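Local coordinates for protein heme oxygenase (Leptospira interrogans, PDB 5KZL) that binds heme and, as a heme oxygenase, probably cleaves it oxidatively to biliverdin, carbon monoxide and iron, at residues A[49-54]-A[206-211]; A[77-82]-A[135-140]; A[112-117]-A[126-131]. The protein carries 1 engineered substitution. All coordinates share one frame; numbering follows the deposited sequence.

Interaction 1 (A[49-54]-A[206-211]); sequences EAFYYV and QGIFSE. With HEM (protoporphyrin IX containing Fe), chain B.
Phe51 meets Ile208 and Phe209 where helices 41-64 and 188-210 pack in the all-helical heme oxygenase fold. The two short segments run roughly antiparallel, with 148° between their directions. The segment axes come no closer than 11.0 Å, so side chains make the contact. Ile208 spans the distance. Its CG1 branch lies between the backbone N and the carbonyl carbon (chi1 61°), and the extended branch carries CD1 across to helix 41-64. There CD1 sits 3.7 Å from Phe51 CE1. The same methyl also touches Ala50, with CD1 4.3 Å from Ala50 CB.

The Phe51 side chain crosses Ile208 at about a right angle and reaches on to Phe209. Phe51 CZ comes within 3.7 Å of Phe209 CE1. The two ring planes stand 84° apart and the centroids 6.0 Å apart, an oblique pairing that is neither a stack nor a T. Phe51 CZ lies at the edge of the Phe209 ring, near its plane. His47 and Phe161 also meet the Phe51 ring. Thr107 of helix 105-120 touches both Ala50 and Ile208.

Phe209 belongs to the heme pocket and so ties this apolar packing to the cofactor. Its ring presents its edge to a vinyl group of the porphyrin. CAB of that vinyl lies in the ring plane, and Phe209 CE2 approaches HEM CBB to 3.3 Å.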
# COMPACT_ATOMS: atom_id res chain seq x y z
N GLU A 49 9.57 5.61 5.50
CA GLU A 49 10.17 4.56 6.34
C GLU A 49 9.13 3.58 6.78
O GLU A 49 9.37 2.39 6.72
CB GLU A 49 10.83 5.14 7.57
CG GLU A 49 12.07 5.93 7.23
CD GLU A 49 12.69 6.59 8.43
OE1 GLU A 49 12.05 6.62 9.51
OE2 GLU A 49 13.83 7.07 8.31
N ALA A 50 7.97 4.09 7.26
CA ALA A 50 6.86 3.25 7.71
C ALA A 50 6.38 2.36 6.55
O ALA A 50 6.20 1.16 6.76
CB ALA A 50 5.71 4.11 8.22
N PHE A 51 6.25 2.92 5.32
CA PHE A 51 5.86 2.15 4.13
C PHE A 51 6.93 1.13 3.77
O PHE A 51 6.59 0.01 3.40
CB PHE A 51 5.54 3.07 2.95
CG PHE A 51 4.16 3.69 2.96
CD1 PHE A 51 3.09 3.04 3.58
CD2 PHE A 51 3.90 4.88 2.29
CE1 PHE A 51 1.81 3.60 3.57
CE2 PHE A 51 2.62 5.40 2.24
CZ PHE A 51 1.58 4.78 2.91
N TYR A 52 8.21 1.49 3.90
CA TYR A 52 9.26 0.50 3.63
C TYR A 52 9.03 -0.80 4.43
O TYR A 52 9.03 -1.88 3.85
CB TYR A 52 10.67 1.04 3.89
CG TYR A 52 11.68 -0.09 3.78
CD1 TYR A 52 12.10 -0.55 2.54
CD2 TYR A 52 12.09 -0.80 4.91
CE1 TYR A 52 12.97 -1.64 2.43
CE2 TYR A 52 12.96 -1.88 4.82
CZ TYR A 52 13.39 -2.30 3.57
OH TYR A 52 14.24 -3.38 3.47
N TYR A 53 8.85 -0.68 5.76
CA TYR A 53 8.67 -1.87 6.61
C TYR A 53 7.39 -2.64 6.25
O TYR A 53 7.37 -3.87 6.22
CB TYR A 53 8.75 -1.48 8.09
CG TYR A 53 10.15 -1.04 8.48
CD1 TYR A 53 11.22 -1.92 8.38
CD2 TYR A 53 10.40 0.26 8.90
CE1 TYR A 53 12.52 -1.52 8.70
CE2 TYR A 53 11.70 0.69 9.20
CZ TYR A 53 12.75 -0.23 9.13
OH TYR A 53 14.04 0.13 9.46
N VAL A 54 6.33 -1.90 5.94
CA VAL A 54 5.03 -2.50 5.60
C VAL A 54 5.14 -3.32 4.31
O VAL A 54 4.78 -4.50 4.31
CB VAL A 54 3.95 -1.39 5.51
CG1 VAL A 54 2.67 -1.91 4.84
CG2 VAL A 54 3.66 -0.81 6.90
N GLN A 206 -4.21 4.48 8.85
CA GLN A 206 -4.55 5.67 9.64
C GLN A 206 -3.62 5.75 10.86
O GLN A 206 -3.19 6.85 11.23
CB GLN A 206 -6.02 5.63 10.12
CG GLN A 206 -7.05 5.64 9.00
CD GLN A 206 -8.49 5.71 9.48
OE1 GLN A 206 -8.84 6.49 10.38
NE2 GLN A 206 -9.37 4.96 8.82
N GLY A 207 -3.30 4.59 11.44
CA GLY A 207 -2.39 4.46 12.58
C GLY A 207 -0.99 4.97 12.30
O GLY A 207 -0.44 5.74 13.08
N ILE A 208 -0.41 4.58 11.16
CA ILE A 208 0.93 5.06 10.79
C ILE A 208 0.88 6.56 10.42
O ILE A 208 1.79 7.29 10.80
CB ILE A 208 1.67 4.18 9.73
CG1 ILE A 208 0.92 4.11 8.40
CG2 ILE A 208 1.99 2.78 10.27
CD1 ILE A 208 1.61 3.29 7.27
N PHE A 209 -0.21 7.03 9.78
CA PHE A 209 -0.35 8.45 9.43
C PHE A 209 -0.49 9.33 10.67
O PHE A 209 0.00 10.48 10.67
CB PHE A 209 -1.49 8.70 8.42
CG PHE A 209 -1.37 8.03 7.06
CD1 PHE A 209 -0.13 7.70 6.52
CD2 PHE A 209 -2.50 7.75 6.31
CE1 PHE A 209 -0.03 7.07 5.28
CE2 PHE A 209 -2.40 7.14 5.05
CZ PHE A 209 -1.16 6.80 4.55
N SER A 210 -1.15 8.78 11.73
CA SER A 210 -1.39 9.43 13.03
C SER A 210 -0.09 9.81 13.72
O SER A 210 -0.08 10.72 14.55
CB SER A 210 -2.20 8.51 13.95
OG SER A 210 -1.37 7.67 14.74
N GLU A 211 1.00 9.09 13.42
CA GLU A 211 2.29 9.33 14.05
C GLU A 211 3.07 10.51 13.50
O GLU A 211 3.98 11.00 14.17
CB GLU A 211 3.16 8.10 13.91
CG GLU A 211 2.75 6.95 14.80
CD GLU A 211 3.57 5.71 14.59
OE1 GLU A 211 3.97 5.46 13.43
OE2 GLU A 211 3.74 4.93 15.56
CHA HEM B . -8.64 4.77 -5.14
CHB HEM B . -6.59 3.24 -1.14
CHC HEM B . -5.49 7.77 -0.10
CHD HEM B . -6.72 9.06 -4.42
C1A HEM B . -8.17 3.97 -4.15
C2A HEM B . -8.43 2.56 -4.07
C3A HEM B . -7.87 2.15 -2.93
C4A HEM B . -7.26 3.25 -2.33
CMA HEM B . -7.83 0.77 -2.41
CAA HEM B . -9.17 1.71 -5.06
CBA HEM B . -10.70 1.82 -4.93
CGA HEM B . -11.36 0.84 -5.81
O1A HEM B . -12.05 -0.02 -5.36
O2A HEM B . -11.17 0.93 -7.01
C1B HEM B . -6.12 4.35 -0.47
C2B HEM B . -5.55 4.31 0.86
C3B HEM B . -5.25 5.60 1.14
C4B HEM B . -5.65 6.40 -0.03
CMB HEM B . -5.30 3.13 1.73
CAB HEM B . -4.68 6.18 2.29
CBB HEM B . -4.66 5.44 3.28
C1C HEM B . -5.57 8.53 -1.21
C2C HEM B . -5.00 9.83 -1.39
C3C HEM B . -5.36 10.18 -2.64
C4C HEM B . -6.10 9.09 -3.22
CMC HEM B . -4.17 10.62 -0.38
CAC HEM B . -5.01 11.44 -3.25
CBC HEM B . -5.02 11.56 -4.52
C1D HEM B . -7.45 8.01 -4.93
C2D HEM B . -8.16 8.07 -6.23
C3D HEM B . -8.65 6.88 -6.44
C4D HEM B . -8.28 6.08 -5.26
CMD HEM B . -8.22 9.24 -7.15
CAD HEM B . -9.49 6.47 -7.62
CBD HEM B . -8.72 6.26 -8.86
CGD HEM B . -9.56 5.83 -10.02
O1D HEM B . -10.64 5.41 -9.86
O2D HEM B . -9.09 5.92 -11.11
NA HEM B . -7.49 4.32 -3.05
NB HEM B . -6.15 5.59 -0.85
NC HEM B . -6.20 8.17 -2.30
ND HEM B . -7.56 6.80 -4.42
FE HEM B . -6.89 6.23 -2.69
O HOH W 1 -4.84 5.88 -3.63

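Interaction 2 (A[77-82]-A[135-140]); sequences PELYRK and GDLSGG. With HEM (protoporphyrin IX containing Fe), chain B.
The distal heme pocket of heme oxygenase is lined here by segment 135-140 of helix 125-151, whose side away from the heme meets the loop 77-82. Asp136 points toward that loop, and Leu137 touches it with a methyl. Leu79 CD2 and Leu137 CD2 meet at 4.3 Å, and Phe173 packs on both leucines. Beside them Arg81 passes Asp136 in the opposite direction. The touching atom of the arginine is a methylene carbon: Arg81 CG lies 3.7 Å from Asp136 OD2. The guanidinium is turned elsewhere, because the Arg81 chain bends at chi2 (-70°) and again at chi3 (79°). It folds back on its own loop, where Arg81 NE donates to Leu79 O at 2.9 Å from above the carbonyl plane. Arg81 NH2 bonds to the carbonyls of Phe161 and Glu163.

On the heme side, the backbone of Gly135 lies directly against the porphyrin, with Gly135 CA 3.2 Å from HEM C4A. The water on the heme iron, 2.3 Å from FE, donates to Gly135 O at 2.7 Å.

With its guanidinium bent back, Arg81 forms no salt bridge with Asp136. Arg81 NE and Asp136 OD2 are 5.2 Å apart. Arg81 thus meets Asp136 by its methylene groups, while the carboxylate is fixed by Arg132 through OD1 and by Tyr55 OH through OD2.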
# COMPACT_ATOMS: atom_id res chain seq x y z
N PRO A 77 3.91 -9.42 -9.06
CA PRO A 77 5.19 -8.79 -8.66
C PRO A 77 5.40 -7.41 -9.29
O PRO A 77 6.21 -6.65 -8.78
CB PRO A 77 6.26 -9.77 -9.15
CG PRO A 77 5.56 -11.06 -9.29
CD PRO A 77 4.13 -10.76 -9.64
N GLU A 78 4.67 -7.09 -10.38
CA GLU A 78 4.71 -5.77 -11.06
C GLU A 78 4.39 -4.64 -10.07
O GLU A 78 4.78 -3.50 -10.30
CB GLU A 78 3.65 -5.69 -12.18
CG GLU A 78 3.89 -6.65 -13.33
CD GLU A 78 3.09 -7.94 -13.28
OE1 GLU A 78 2.84 -8.48 -12.18
OE2 GLU A 78 2.84 -8.49 -14.37
N LEU A 79 3.60 -4.96 -9.03
CA LEU A 79 3.12 -4.00 -8.04
C LEU A 79 4.08 -3.75 -6.89
O LEU A 79 3.91 -2.75 -6.20
CB LEU A 79 1.75 -4.43 -7.49
CG LEU A 79 0.61 -4.56 -8.50
CD1 LEU A 79 -0.59 -5.24 -7.86
CD2 LEU A 79 0.19 -3.17 -9.03
N TYR A 80 5.05 -4.66 -6.64
CA TYR A 80 5.97 -4.57 -5.49
C TYR A 80 6.62 -3.20 -5.37
O TYR A 80 7.02 -2.61 -6.39
CB TYR A 80 7.00 -5.70 -5.47
CG TYR A 80 6.45 -7.10 -5.26
CD1 TYR A 80 5.10 -7.32 -4.99
CD2 TYR A 80 7.29 -8.21 -5.33
CE1 TYR A 80 4.60 -8.62 -4.80
CE2 TYR A 80 6.81 -9.51 -5.14
CZ TYR A 80 5.46 -9.70 -4.91
OH TYR A 80 5.01 -10.98 -4.70
N ARG A 81 6.66 -2.69 -4.13
CA ARG A 81 7.10 -1.33 -3.78
C ARG A 81 8.36 -1.24 -2.95
O ARG A 81 8.92 -0.14 -2.88
CB ARG A 81 5.95 -0.57 -3.06
CG ARG A 81 4.59 -0.47 -3.80
CD ARG A 81 4.62 0.44 -5.02
NE ARG A 81 5.23 -0.21 -6.19
CZ ARG A 81 5.81 0.44 -7.19
NH1 ARG A 81 6.33 -0.23 -8.21
NH2 ARG A 81 5.85 1.76 -7.20
N LYS A 82 8.80 -2.35 -2.30
CA LYS A 82 9.96 -2.32 -1.40
C LYS A 82 11.20 -1.64 -2.02
O LYS A 82 11.78 -0.76 -1.39
CB LYS A 82 10.31 -3.74 -0.90
CG LYS A 82 11.56 -3.88 -0.03
CD LYS A 82 11.94 -5.34 0.08
CE LYS A 82 13.43 -5.52 0.04
NZ LYS A 82 13.80 -6.96 0.03
N GLY A 135 -4.78 0.91 -4.46
CA GLY A 135 -4.72 2.33 -4.11
C GLY A 135 -3.51 3.00 -4.73
O GLY A 135 -3.64 4.09 -5.32
N ASP A 136 -2.34 2.34 -4.66
CA ASP A 136 -1.08 2.85 -5.23
C ASP A 136 -1.19 3.01 -6.75
O ASP A 136 -0.82 4.04 -7.30
CB ASP A 136 0.09 1.91 -4.95
CG ASP A 136 0.46 1.69 -3.50
OD1 ASP A 136 0.16 2.57 -2.67
OD2 ASP A 136 1.06 0.64 -3.20
N LEU A 137 -1.71 1.99 -7.41
CA LEU A 137 -1.89 2.07 -8.86
C LEU A 137 -2.90 3.17 -9.24
O LEU A 137 -2.66 3.90 -10.20
CB LEU A 137 -2.33 0.71 -9.41
CG LEU A 137 -2.13 0.54 -10.92
CD1 LEU A 137 -0.68 0.73 -11.33
CD2 LEU A 137 -2.59 -0.82 -11.34
N SER A 138 -4.00 3.31 -8.45
CA SER A 138 -5.03 4.31 -8.73
C SER A 138 -4.59 5.76 -8.49
O SER A 138 -4.94 6.63 -9.27
CB SER A 138 -6.32 4.00 -7.97
OG SER A 138 -6.71 2.66 -8.23
N GLY A 139 -3.81 5.98 -7.44
CA GLY A 139 -3.37 7.31 -7.03
C GLY A 139 -1.98 7.79 -7.41
O GLY A 139 -1.68 8.97 -7.23
N GLY A 140 -1.13 6.89 -7.88
CA GLY A 140 0.27 7.18 -8.20
C GLY A 140 0.55 8.38 -9.07
O GLY A 140 1.37 9.23 -8.71
CHA HEM B . -8.64 4.77 -5.14
CHB HEM B . -6.59 3.24 -1.14
CHC HEM B . -5.49 7.77 -0.10
CHD HEM B . -6.72 9.06 -4.42
C1A HEM B . -8.17 3.97 -4.15
C2A HEM B . -8.43 2.56 -4.07
C3A HEM B . -7.87 2.15 -2.93
C4A HEM B . -7.26 3.25 -2.33
CMA HEM B . -7.83 0.77 -2.41
CAA HEM B . -9.17 1.71 -5.06
CBA HEM B . -10.70 1.82 -4.93
CGA HEM B . -11.36 0.84 -5.81
O1A HEM B . -12.05 -0.02 -5.36
O2A HEM B . -11.17 0.93 -7.01
C1B HEM B . -6.12 4.35 -0.47
C2B HEM B . -5.55 4.31 0.86
C3B HEM B . -5.25 5.60 1.14
C4B HEM B . -5.65 6.40 -0.03
CMB HEM B . -5.30 3.13 1.73
CAB HEM B . -4.68 6.18 2.29
CBB HEM B . -4.66 5.44 3.28
C1C HEM B . -5.57 8.53 -1.21
C2C HEM B . -5.00 9.83 -1.39
C3C HEM B . -5.36 10.18 -2.64
C4C HEM B . -6.10 9.09 -3.22
CMC HEM B . -4.17 10.62 -0.38
CAC HEM B . -5.01 11.44 -3.25
CBC HEM B . -5.02 11.56 -4.52
C1D HEM B . -7.45 8.01 -4.93
C2D HEM B . -8.16 8.07 -6.23
C3D HEM B . -8.65 6.88 -6.44
C4D HEM B . -8.28 6.08 -5.26
CMD HEM B . -8.22 9.24 -7.15
CAD HEM B . -9.49 6.47 -7.62
CBD HEM B . -8.72 6.26 -8.86
CGD HEM B . -9.56 5.83 -10.02
O1D HEM B . -10.64 5.41 -9.86
O2D HEM B . -9.09 5.92 -11.11
NA HEM B . -7.49 4.32 -3.05
NB HEM B . -6.15 5.59 -0.85
NC HEM B . -6.20 8.17 -2.30
ND HEM B . -7.56 6.80 -4.42
FE HEM B . -6.89 6.23 -2.69
O HOH W 1 -4.84 5.88 -3.63

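Interaction 3 (A[112-117]-A[126-131]); sequences QRIRKI and AAHSYV. With HEM (protoporphyrin IX containing Fe), chain B.
His128 of helix 125-151 points its imidazole at Ile114 and Arg113 of helix 105-120, in the all-helical heme oxygenase fold. From CB the side chain heads toward segment 112-117. CG lies beside the backbone N (chi1 -72°), which brings the ring against both Ile114 and Arg113. ND1 is the ring atom nearest Ile114, 3.7 Å from Ile114 CG1. This is packing against a methylene. Next round the ring, CE1 touches the same carbon, with His128 CE1 3.8 Å from Ile114 CG1. The ring meets Ile114 obliquely. CE1 also faces Arg113, whose CG lies at the ring edge near its plane, 4.3 Å from His128 CE1. At the tip, NE2 is hydrogen-bonded to Glu197 OE2.

The other carboxylate oxygen, Glu197 OE1, forms a salt bridge with Arg113 NH2. One carboxylate thus bridges the two side chains, whose Arg113 NE and His128 NE2 remain 5.2 Å apart.

Two residues on, Tyr130 projects from another side of the helix, to the heme. Tyr130 OH donates to the propionate oxygen HEM O1A at 2.7 Å. That oxygen lies in the plane of the Tyr130 ring, at its edge, while the methyl HEM CMA sits over one face. Val131 CG1 packs on another heme methyl, HEM CMB.

Segment 126-131 therefore lies between helix 105-120 and the cofactor. Helix 188-210 supplies Glu197, helix 41-64 touches Ile114 and His128, and helix 170-183 packs against Tyr130.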
# COMPACT_ATOMS: atom_id res chain seq x y z
N GLN A 112 3.16 -6.85 12.22
CA GLN A 112 2.69 -8.00 12.98
C GLN A 112 1.39 -8.53 12.37
O GLN A 112 1.22 -9.74 12.25
CB GLN A 112 2.44 -7.60 14.44
CG GLN A 112 1.77 -8.69 15.27
CD GLN A 112 2.69 -9.81 15.69
OE1 GLN A 112 3.78 -10.04 15.13
NE2 GLN A 112 2.28 -10.55 16.71
N ARG A 113 0.47 -7.63 12.01
CA ARG A 113 -0.79 -8.04 11.42
C ARG A 113 -0.53 -8.80 10.15
O ARG A 113 -1.09 -9.88 9.99
CB ARG A 113 -1.76 -6.87 11.19
CG ARG A 113 -3.07 -7.29 10.54
CD ARG A 113 -3.93 -8.05 11.51
NE ARG A 113 -5.31 -8.20 11.05
CZ ARG A 113 -6.36 -8.18 11.87
NH1 ARG A 113 -6.18 -8.01 13.17
NH2 ARG A 113 -7.58 -8.33 11.39
N ILE A 114 0.36 -8.28 9.28
CA ILE A 114 0.70 -8.92 8.01
C ILE A 114 1.26 -10.33 8.24
O ILE A 114 0.86 -11.29 7.56
CB ILE A 114 1.67 -8.03 7.19
CG1 ILE A 114 1.01 -6.73 6.74
CG2 ILE A 114 2.26 -8.80 5.97
CD1 ILE A 114 2.04 -5.58 6.45
N ARG A 115 2.21 -10.44 9.15
CA ARG A 115 2.87 -11.70 9.47
C ARG A 115 1.90 -12.75 9.98
O ARG A 115 1.92 -13.87 9.49
CB ARG A 115 4.01 -11.48 10.45
CG ARG A 115 5.15 -10.74 9.79
CD ARG A 115 6.20 -10.32 10.77
NE ARG A 115 7.39 -9.80 10.07
CZ ARG A 115 8.45 -9.28 10.67
NH1 ARG A 115 8.46 -9.14 11.99
NH2 ARG A 115 9.48 -8.84 9.96
N LYS A 116 1.08 -12.39 10.97
CA LYS A 116 0.11 -13.28 11.61
C LYS A 116 -1.00 -13.72 10.65
O LYS A 116 -1.41 -14.89 10.67
CB LYS A 116 -0.42 -12.63 12.88
CG LYS A 116 0.60 -12.56 14.02
CD LYS A 116 0.59 -13.81 14.87
CE LYS A 116 1.51 -13.75 16.06
NZ LYS A 116 2.93 -13.85 15.67
N ILE A 117 -1.46 -12.81 9.78
CA ILE A 117 -2.46 -13.11 8.75
C ILE A 117 -1.86 -14.10 7.77
O ILE A 117 -2.46 -15.13 7.48
CB ILE A 117 -2.96 -11.80 8.08
CG1 ILE A 117 -3.94 -11.06 9.02
CG2 ILE A 117 -3.60 -12.04 6.68
CD1 ILE A 117 -5.30 -11.76 9.23
N ALA A 126 -5.24 -10.94 0.38
CA ALA A 126 -5.94 -10.31 -0.75
C ALA A 126 -6.38 -8.90 -0.36
O ALA A 126 -6.32 -8.00 -1.18
CB ALA A 126 -7.16 -11.14 -1.17
N ALA A 127 -6.81 -8.71 0.91
CA ALA A 127 -7.24 -7.42 1.46
C ALA A 127 -6.09 -6.41 1.51
O ALA A 127 -6.28 -5.24 1.20
CB ALA A 127 -7.80 -7.59 2.86
N HIS A 128 -4.91 -6.89 1.88
CA HIS A 128 -3.68 -6.13 1.97
C HIS A 128 -3.22 -5.66 0.58
O HIS A 128 -2.91 -4.48 0.40
CB HIS A 128 -2.65 -6.97 2.71
CG HIS A 128 -2.95 -7.07 4.18
ND1 HIS A 128 -2.29 -6.29 5.10
CD2 HIS A 128 -3.89 -7.81 4.83
CE1 HIS A 128 -2.79 -6.62 6.29
NE2 HIS A 128 -3.77 -7.51 6.17
N SER A 129 -3.23 -6.59 -0.40
CA SER A 129 -2.96 -6.31 -1.81
C SER A 129 -3.96 -5.22 -2.32
O SER A 129 -3.52 -4.20 -2.83
CB SER A 129 -3.11 -7.58 -2.63
OG SER A 129 -3.10 -7.23 -4.00
N TYR A 130 -5.27 -5.41 -2.12
CA TYR A 130 -6.29 -4.44 -2.53
C TYR A 130 -6.06 -3.03 -1.95
O TYR A 130 -5.95 -2.06 -2.71
CB TYR A 130 -7.73 -4.93 -2.19
CG TYR A 130 -8.79 -3.86 -2.35
CD1 TYR A 130 -9.30 -3.53 -3.60
CD2 TYR A 130 -9.27 -3.15 -1.24
CE1 TYR A 130 -10.26 -2.52 -3.76
CE2 TYR A 130 -10.20 -2.11 -1.39
CZ TYR A 130 -10.72 -1.83 -2.64
OH TYR A 130 -11.64 -0.81 -2.79
N VAL A 131 -6.04 -2.92 -0.62
CA VAL A 131 -5.96 -1.63 0.07
C VAL A 131 -4.71 -0.88 -0.32
O VAL A 131 -4.82 0.26 -0.73
CB VAL A 131 -6.15 -1.73 1.61
CG1 VAL A 131 -6.01 -0.36 2.25
CG2 VAL A 131 -7.51 -2.33 1.95
CHA HEM B . -8.64 4.77 -5.14
CHB HEM B . -6.59 3.24 -1.14
CHC HEM B . -5.49 7.77 -0.10
CHD HEM B . -6.72 9.06 -4.42
C1A HEM B . -8.17 3.97 -4.15
C2A HEM B . -8.43 2.56 -4.07
C3A HEM B . -7.87 2.15 -2.93
C4A HEM B . -7.26 3.25 -2.33
CMA HEM B . -7.83 0.77 -2.41
CAA HEM B . -9.17 1.71 -5.06
CBA HEM B . -10.70 1.82 -4.93
CGA HEM B . -11.36 0.84 -5.81
O1A HEM B . -12.05 -0.02 -5.36
O2A HEM B . -11.17 0.93 -7.01
C1B HEM B . -6.12 4.35 -0.47
C2B HEM B . -5.55 4.31 0.86
C3B HEM B . -5.25 5.60 1.14
C4B HEM B . -5.65 6.40 -0.03
CMB HEM B . -5.30 3.13 1.73
CAB HEM B . -4.68 6.18 2.29
CBB HEM B . -4.66 5.44 3.28
C1C HEM B . -5.57 8.53 -1.21
C2C HEM B . -5.00 9.83 -1.39
C3C HEM B . -5.36 10.18 -2.64
C4C HEM B . -6.10 9.09 -3.22
CMC HEM B . -4.17 10.62 -0.38
CAC HEM B . -5.01 11.44 -3.25
CBC HEM B . -5.02 11.56 -4.52
C1D HEM B . -7.45 8.01 -4.93
C2D HEM B . -8.16 8.07 -6.23
C3D HEM B . -8.65 6.88 -6.44
C4D HEM B . -8.28 6.08 -5.26
CMD HEM B . -8.22 9.24 -7.15
CAD HEM B . -9.49 6.47 -7.62
CBD HEM B . -8.72 6.26 -8.86
CGD HEM B . -9.56 5.83 -10.02
O1D HEM B . -10.64 5.41 -9.86
O2D HEM B . -9.09 5.92 -11.11
NA HEM B . -7.49 4.32 -3.05
NB HEM B . -6.15 5.59 -0.85
NC HEM B . -6.20 8.17 -2.30
ND HEM B . -7.56 6.80 -4.42
FE HEM B . -6.89 6.23 -2.69
O HOH W 1 -4.84 5.88 -3.63

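All three contacts lie within one helical heme oxygenase fold, with centres 14 to 16 Å apart. Interaction 1 joins residues far apart in sequence, on helices 41-64 and 188-210, and the segments of interactions 2 and 3 fall between them. Interaction 3 lies in turn between the two segments of interaction 2. Interactions 2 and 3 share helix 125-151, on which 126-131 and 135-140 are close neighbours. Interaction 1 touches each of the others: Tyr52 CE1 packs on Lys82 CG at 3.6 Å, and Val54 O on Ile114 CD1 at 3.6 Å. All three reach the heme, so the packing of distant helices converges on one cofactor site.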